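Local coordinates for protein prolyl-4 hydroxylase (Chlamydomonas reinhardtii, PDB 2V4A) that probably hydroxylates proline residues of polypeptides at C4, as an iron(II)- and 2-oxoglutarate-dependent oxygenase of the cupin clan, at residues A[99-104]-A[140-145]; A[105-110]-A[221-226]. All coordinates share one frame; numbering follows the deposited sequence.

Interaction 1. Residues A[99-104]-A[140-145]; sequences TMIPLE and QRVVTM
Ile101 leans over the start of strand 141-148 and sets its outermost methyl, CD1, against two valines. CB of Ile101 leaves the backbone toward the strand. CG1 lies anti to the carbonyl carbon (chi1 -52°) and continues nearly extended to CD1, which carries the longer arm of the isoleucine to the strand while CB, CG1 and the CG2 branch stop short of it. Ile101 CD1 then stands 3.9 Å from Val143 CG2 and 4.2 Å from Val142 CG1, with the side chains slanting across one another. One methyl can meet both valines because they form a classic beta bulge: Val142 and Val143 both face Ile224 on the next strand, and consecutive residues therefore turn toward the same partner instead of alternating. Thr99 makes the second half of the contact. Thr99 CG2 is 3.6 Å from CE of Met145, a selenomethionine; with chi2 and chi3 both bent, CE folds back to the threonine methyl. Thr99 CG2 also lies 4.2 Å from Val143 CG1. Threonine suits this place because its two branches serve different ends. The methyl joins the apolar layer, while OG1 is bonded to the carbonyl of Val95 one helical turn earlier. Thr99 OG1 also receives a weak bond from the backbone N of Ile101 (3.3 Å). The hydroxyl thus helps tie the chain just where Met100, with positive phi, leaves the helix. Branched Val and Ile fill the strand and loop sides without polar groups to satisfy. Beside it in the sheet, strand 189-193 supplies Tyr193 against Val143 and Met191 against Met145; Ile101 also touches Ile224 of strand 218-225, and Met145 reaches Val95 and Val98, so the end of helix 86-99 is seated on the main antiparallel sheet.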
loop_
_atom_site.group_PDB
_atom_site.type_symbol
_atom_site.label_atom_id
_atom_site.label_comp_id
_atom_site.label_asym_id
_atom_site.label_seq_id
_atom_site.Cartn_x
_atom_site.Cartn_y
_atom_site.Cartn_z
ATOM N N THR A 99 -7.970 -6.717 6.497
ATOM C CA THR A 99 -7.214 -6.365 7.719
ATOM C C THR A 99 -7.941 -6.711 9.043
ATOM O O THR A 99 -7.305 -6.785 10.127
ATOM C CB THR A 99 -6.834 -4.872 7.748
ATOM O OG1 THR A 99 -8.026 -4.081 7.855
ATOM C CG2 THR A 99 -5.927 -4.457 6.482
HETATM N N MSE A 100 -9.262 -6.919 8.946
HETATM C CA MSE A 100 -10.166 -7.180 10.068
HETATM C C MSE A 100 -10.329 -5.956 10.952
HETATM O O MSE A 100 -10.786 -6.078 12.064
HETATM C CB MSE A 100 -9.754 -8.427 10.892
HETATM C CG MSE A 100 -9.534 -9.638 10.007
HETATM SE SE MSE A 100 -9.231 -11.311 10.959
HETATM C CE MSE A 100 -11.082 -11.953 10.894
ATOM N N ILE A 101 -9.956 -4.781 10.448
ATOM C CA ILE A 101 -10.113 -3.533 11.211
ATOM C C ILE A 101 -11.252 -2.715 10.597
ATOM O O ILE A 101 -11.231 -2.492 9.378
ATOM C CB ILE A 101 -8.783 -2.703 11.268
ATOM C CG1 ILE A 101 -7.621 -3.597 11.756
ATOM C CG2 ILE A 101 -9.008 -1.389 12.117
ATOM C CD1 ILE A 101 -6.140 -3.069 11.562
ATOM N N PRO A 102 -12.231 -2.274 11.423
ATOM C CA PRO A 102 -13.448 -1.633 10.936
ATOM C C PRO A 102 -13.127 -0.251 10.320
ATOM O O PRO A 102 -12.148 0.395 10.726
ATOM C CB PRO A 102 -14.287 -1.469 12.207
ATOM C CG PRO A 102 -13.297 -1.284 13.267
ATOM C CD PRO A 102 -12.204 -2.319 12.892
ATOM N N LEU A 103 -13.979 0.183 9.401
ATOM C CA LEU A 103 -13.732 1.368 8.565
ATOM C C LEU A 103 -13.575 2.646 9.383
ATOM O O LEU A 103 -12.926 3.579 8.937
ATOM C CB LEU A 103 -14.901 1.559 7.561
ATOM C CG LEU A 103 -14.831 0.672 6.297
ATOM C CD1 LEU A 103 -16.207 0.655 5.624
ATOM C CD2 LEU A 103 -13.730 1.192 5.322
ATOM N N GLU A 104 -14.202 2.709 10.555
ATOM C CA GLU A 104 -14.057 3.869 11.450
ATOM C C GLU A 104 -12.587 4.224 11.762
ATOM O O GLU A 104 -12.257 5.403 11.971
ATOM C CB GLU A 104 -14.913 3.752 12.724
ATOM C CG GLU A 104 -14.825 2.411 13.501
ATOM C CD GLU A 104 -15.856 1.344 13.058
ATOM O OE1 GLU A 104 -16.191 1.266 11.847
ATOM O OE2 GLU A 104 -16.326 0.561 13.939
ATOM N N GLN A 140 -2.507 5.745 17.228
ATOM C CA GLN A 140 -1.362 5.385 16.399
ATOM C C GLN A 140 -1.835 4.758 15.102
ATOM O O GLN A 140 -2.846 4.063 15.108
ATOM C CB GLN A 140 -0.489 4.344 17.118
ATOM C CG GLN A 140 0.368 4.841 18.326
ATOM C CD GLN A 140 1.419 5.846 17.901
ATOM O OE1 GLN A 140 2.286 5.530 17.091
ATOM N NE2 GLN A 140 1.341 7.063 18.433
ATOM N N ARG A 141 -1.132 5.034 13.996
ATOM C CA ARG A 141 -1.190 4.157 12.800
ATOM C C ARG A 141 -0.641 2.753 13.116
ATOM O O ARG A 141 0.346 2.630 13.848
ATOM C CB ARG A 141 -0.393 4.753 11.662
ATOM C CG ARG A 141 -1.091 5.898 10.966
ATOM C CD ARG A 141 -0.090 6.601 10.053
ATOM N NE ARG A 141 -0.738 7.519 9.133
ATOM C CZ ARG A 141 -0.079 8.250 8.232
ATOM N NH1 ARG A 141 1.253 8.165 8.155
ATOM N NH2 ARG A 141 -0.745 9.072 7.411
ATOM N N VAL A 142 -1.314 1.709 12.613
ATOM C CA VAL A 142 -0.987 0.328 12.948
ATOM C C VAL A 142 -0.740 -0.481 11.675
ATOM O O VAL A 142 0.105 -1.378 11.671
ATOM C CB VAL A 142 -2.050 -0.345 13.855
ATOM C CG1 VAL A 142 -3.405 -0.378 13.212
ATOM C CG2 VAL A 142 -1.636 -1.763 14.282
ATOM N N VAL A 143 -1.447 -0.167 10.596
ATOM C CA VAL A 143 -1.251 -0.954 9.363
ATOM C C VAL A 143 -1.218 -0.010 8.187
ATOM O O VAL A 143 -2.043 0.907 8.096
ATOM C CB VAL A 143 -2.438 -1.937 9.111
ATOM C CG1 VAL A 143 -2.318 -2.615 7.722
ATOM C CG2 VAL A 143 -2.496 -3.004 10.213
ATOM N N THR A 144 -0.294 -0.285 7.281
ATOM C CA THR A 144 -0.205 0.343 6.000
ATOM C C THR A 144 -0.556 -0.643 4.911
ATOM O O THR A 144 -0.082 -1.776 4.909
ATOM C CB THR A 144 1.232 0.851 5.728
ATOM O OG1 THR A 144 1.676 1.639 6.832
ATOM C CG2 THR A 144 1.284 1.717 4.437
HETATM N N MSE A 145 -1.368 -0.172 3.954
HETATM C CA MSE A 145 -1.684 -0.928 2.744
HETATM C C MSE A 145 -1.228 -0.121 1.568
HETATM O O MSE A 145 -1.701 1.003 1.360
HETATM C CB MSE A 145 -3.190 -1.144 2.635
HETATM C CG MSE A 145 -3.637 -1.945 1.403
HETATM SE SE MSE A 145 -3.599 -3.836 1.561
HETATM C CE MSE A 145 -4.654 -4.145 3.174
#

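Interaction 2. Residues A[105-110]-A[221-226]; sequences NHEGLQ and TKWIHV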
loop_
_atom_site.group_PDB
_atom_site.type_symbol
_atom_site.label_atom_id
_atom_site.label_comp_id
_atom_site.label_asym_id
_atom_site.label_seq_id
_atom_site.Cartn_x
_atom_site.Cartn_y
_atom_site.Cartn_z
ATOM N N ASN A 105 -11.710 3.220 11.737
ATOM C CA ASN A 105 -10.304 3.404 12.056
ATOM C C ASN A 105 -9.447 3.836 10.850
ATOM O O ASN A 105 -8.260 4.089 11.016
ATOM C CB ASN A 105 -9.684 2.104 12.643
ATOM C CG ASN A 105 -10.351 1.610 13.947
ATOM O OD1 ASN A 105 -11.546 1.863 14.227
ATOM N ND2 ASN A 105 -9.559 0.889 14.764
ATOM N N HIS A 106 -10.019 3.918 9.651
ATOM C CA HIS A 106 -9.186 4.082 8.451
ATOM C C HIS A 106 -9.045 5.542 8.061
ATOM O O HIS A 106 -10.022 6.275 8.158
ATOM C CB HIS A 106 -9.797 3.341 7.276
ATOM C CG HIS A 106 -9.827 1.848 7.458
ATOM N ND1 HIS A 106 -9.575 0.978 6.420
ATOM C CD2 HIS A 106 -10.084 1.082 8.543
ATOM C CE1 HIS A 106 -9.684 -0.263 6.859
ATOM N NE2 HIS A 106 -9.982 -0.228 8.149
ATOM N N GLU A 107 -7.867 5.944 7.588
ATOM C CA GLU A 107 -7.740 7.212 6.835
ATOM C C GLU A 107 -8.393 7.123 5.430
ATOM O O GLU A 107 -8.976 6.082 5.078
ATOM C CB GLU A 107 -6.263 7.588 6.727
ATOM C CG GLU A 107 -5.602 7.655 8.097
ATOM C CD GLU A 107 -4.214 8.294 8.083
ATOM O OE1 GLU A 107 -3.767 8.761 7.005
ATOM O OE2 GLU A 107 -3.575 8.309 9.161
ATOM N N GLY A 108 -8.317 8.209 4.642
ATOM C CA GLY A 108 -8.705 8.185 3.232
ATOM C C GLY A 108 -7.563 7.570 2.406
ATOM O O GLY A 108 -6.761 6.792 2.923
ATOM N N LEU A 109 -7.446 7.962 1.159
ATOM C CA LEU A 109 -6.517 7.290 0.225
ATOM C C LEU A 109 -5.599 8.312 -0.421
ATOM O O LEU A 109 -6.087 9.285 -0.982
ATOM C CB LEU A 109 -7.326 6.556 -0.871
ATOM C CG LEU A 109 -6.491 5.611 -1.783
ATOM C CD1 LEU A 109 -6.142 4.332 -1.049
ATOM C CD2 LEU A 109 -7.241 5.225 -3.044
ATOM N N GLN A 110 -4.285 8.067 -0.325
ATOM C CA GLN A 110 -3.253 8.886 -0.921
ATOM C C GLN A 110 -2.866 8.236 -2.255
ATOM O O GLN A 110 -2.638 7.023 -2.289
ATOM C CB GLN A 110 -2.061 8.941 0.017
ATOM C CG GLN A 110 -0.859 9.710 -0.593
ATOM C CD GLN A 110 0.406 9.394 0.135
ATOM O OE1 GLN A 110 1.038 8.363 -0.094
ATOM N NE2 GLN A 110 0.763 10.254 1.055
ATOM N N THR A 221 -1.995 4.528 -1.233
ATOM C CA THR A 221 -1.615 4.133 0.098
ATOM C C THR A 221 -2.745 4.431 1.089
ATOM O O THR A 221 -3.276 5.515 1.069
ATOM C CB THR A 221 -0.327 4.877 0.564
ATOM O OG1 THR A 221 0.733 4.667 -0.387
ATOM C CG2 THR A 221 0.123 4.301 1.931
ATOM N N LYS A 222 -3.141 3.418 1.851
ATOM C CA LYS A 222 -4.150 3.449 2.905
ATOM C C LYS A 222 -3.509 3.230 4.262
ATOM O O LYS A 222 -2.907 2.174 4.493
ATOM C CB LYS A 222 -5.144 2.298 2.675
ATOM C CG LYS A 222 -6.185 2.084 3.822
ATOM C CD LYS A 222 -7.136 3.256 4.044
ATOM C CE LYS A 222 -8.026 3.448 2.806
ATOM N NZ LYS A 222 -9.215 4.230 3.160
ATOM N N TRP A 223 -3.683 4.171 5.172
ATOM C CA TRP A 223 -3.238 3.977 6.554
ATOM C C TRP A 223 -4.454 3.772 7.461
ATOM O O TRP A 223 -5.519 4.395 7.255
ATOM C CB TRP A 223 -2.472 5.192 7.047
ATOM C CG TRP A 223 -1.102 5.248 6.506
ATOM C CD1 TRP A 223 -0.053 4.487 6.881
ATOM C CD2 TRP A 223 -0.641 6.099 5.473
ATOM N NE1 TRP A 223 1.065 4.830 6.173
ATOM C CE2 TRP A 223 0.730 5.820 5.291
ATOM C CE3 TRP A 223 -1.246 7.115 4.698
ATOM C CZ2 TRP A 223 1.516 6.497 4.359
ATOM C CZ3 TRP A 223 -0.466 7.778 3.753
ATOM C CH2 TRP A 223 0.902 7.468 3.598
ATOM N N ILE A 224 -4.269 2.903 8.446
ATOM C CA ILE A 224 -5.334 2.476 9.336
ATOM C C ILE A 224 -4.823 2.576 10.764
ATOM O O ILE A 224 -3.665 2.204 11.032
ATOM C CB ILE A 224 -5.678 0.997 9.043
ATOM C CG1 ILE A 224 -6.120 0.839 7.582
ATOM C CG2 ILE A 224 -6.744 0.450 10.069
ATOM C CD1 ILE A 224 -6.127 -0.627 7.188
ATOM N N HIS A 225 -5.677 3.052 11.687
ATOM C CA HIS A 225 -5.282 3.319 13.049
ATOM C C HIS A 225 -5.762 2.266 14.038
ATOM O O HIS A 225 -6.645 1.490 13.719
ATOM C CB HIS A 225 -5.837 4.697 13.497
ATOM C CG HIS A 225 -5.220 5.848 12.764
ATOM N ND1 HIS A 225 -4.378 6.763 13.362
ATOM C CD2 HIS A 225 -5.302 6.211 11.463
ATOM C CE1 HIS A 225 -3.981 7.651 12.465
ATOM N NE2 HIS A 225 -4.539 7.348 11.308
ATOM N N VAL A 226 -5.226 2.314 15.257
ATOM C CA VAL A 226 -5.609 1.352 16.324
ATOM C C VAL A 226 -7.032 1.604 16.855
ATOM O O VAL A 226 -7.667 0.701 17.399
ATOM C CB VAL A 226 -4.610 1.378 17.514
ATOM C CG1 VAL A 226 -3.216 1.010 17.058
ATOM C CG2 VAL A 226 -4.606 2.779 18.206
HETATM O O HOH W 1 -10.158 1.486 3.833
HETATM O O HOH W 2 -4.454 6.694 3.880
HETATM O O HOH W 3 0.516 6.228 -2.462
#
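The His106 ring lies over the side chain of Ile224, whose CG1 stands 3.7 Å from the ring centroid, only 12° off the normal, in a CH-pi contact. His106 NE2 is bonded to the carbonyl of Ile101, and His106 ND1 shares a water with Lys222 NZ, though the lysine's link to it is weak. The Trp223 indole carries Thr221 CG2 over one face, offset toward the rim, and meets Gln110 NE2 at its edge, 3.8 Å from Trp223 CH2, with the amide plane perpendicular to the ring. At the His225 imidazole the contact is made from the edge: His225 NE2 gives a short bond of 2.5 Å to OE2 of Glu107, which accepts with its anti lone pair, the carboxylate turned 29° from the ring. Glu107 gets there by a chain extended beyond CG, and the same OE2 forms a salt bridge with Arg141, while ND1 of His225 is held by the carbonyl of Gly139. An alanine in place of Glu107 would probably leave His225 NE2 and Arg141 without their shared acceptor and the imidazole less firmly fixed. Lys222 suits its place because its bent chain returns Lys222 NZ to Glu107 O, 2.7 Å away, with Glu92 as counter-charge. Between the backbones, Glu107 N bonds Trp223 O at 2.8 Å, and Gln110 and Thr221 exchange two bonds, Thr221 N to Gln110 O being 2.8 Å. Around Gly108 a water donates to Gly108 O and accepts from Trp223 N. At Asn105 the backbone O accepts from His225 N (2.9 Å), and Asn105 ND2 donates to His225 O from above the carbonyl plane. These are adjacent antiparallel strands of the main sheet, consistent with the double-stranded beta-helix core of 2-oxoglutarate oxygenases.

Overall arrangement
Strand 218-225 lies between strands 141-148 and 106-113 in the main sheet, so interactions 1 and 2 share its neighbourhood, their centres about 6 Å apart. Both are largely buried, but interaction 1 is a small apolar contact of a helix end and loop with the sheet's face, whereas interaction 2 joins strands edge to edge by backbone bonds, charges and water. Both have partly exposed members, Ile101 and Val142 in interaction 1, Glu107, Gln110 and Trp223 in interaction 2, which ends at the exposed Val226. Direct links couple them: Met145 O probably bonds Lys222 N, and Arg141 makes a cation-pi contact with Trp223. Residues 99-104 run directly into 105-110.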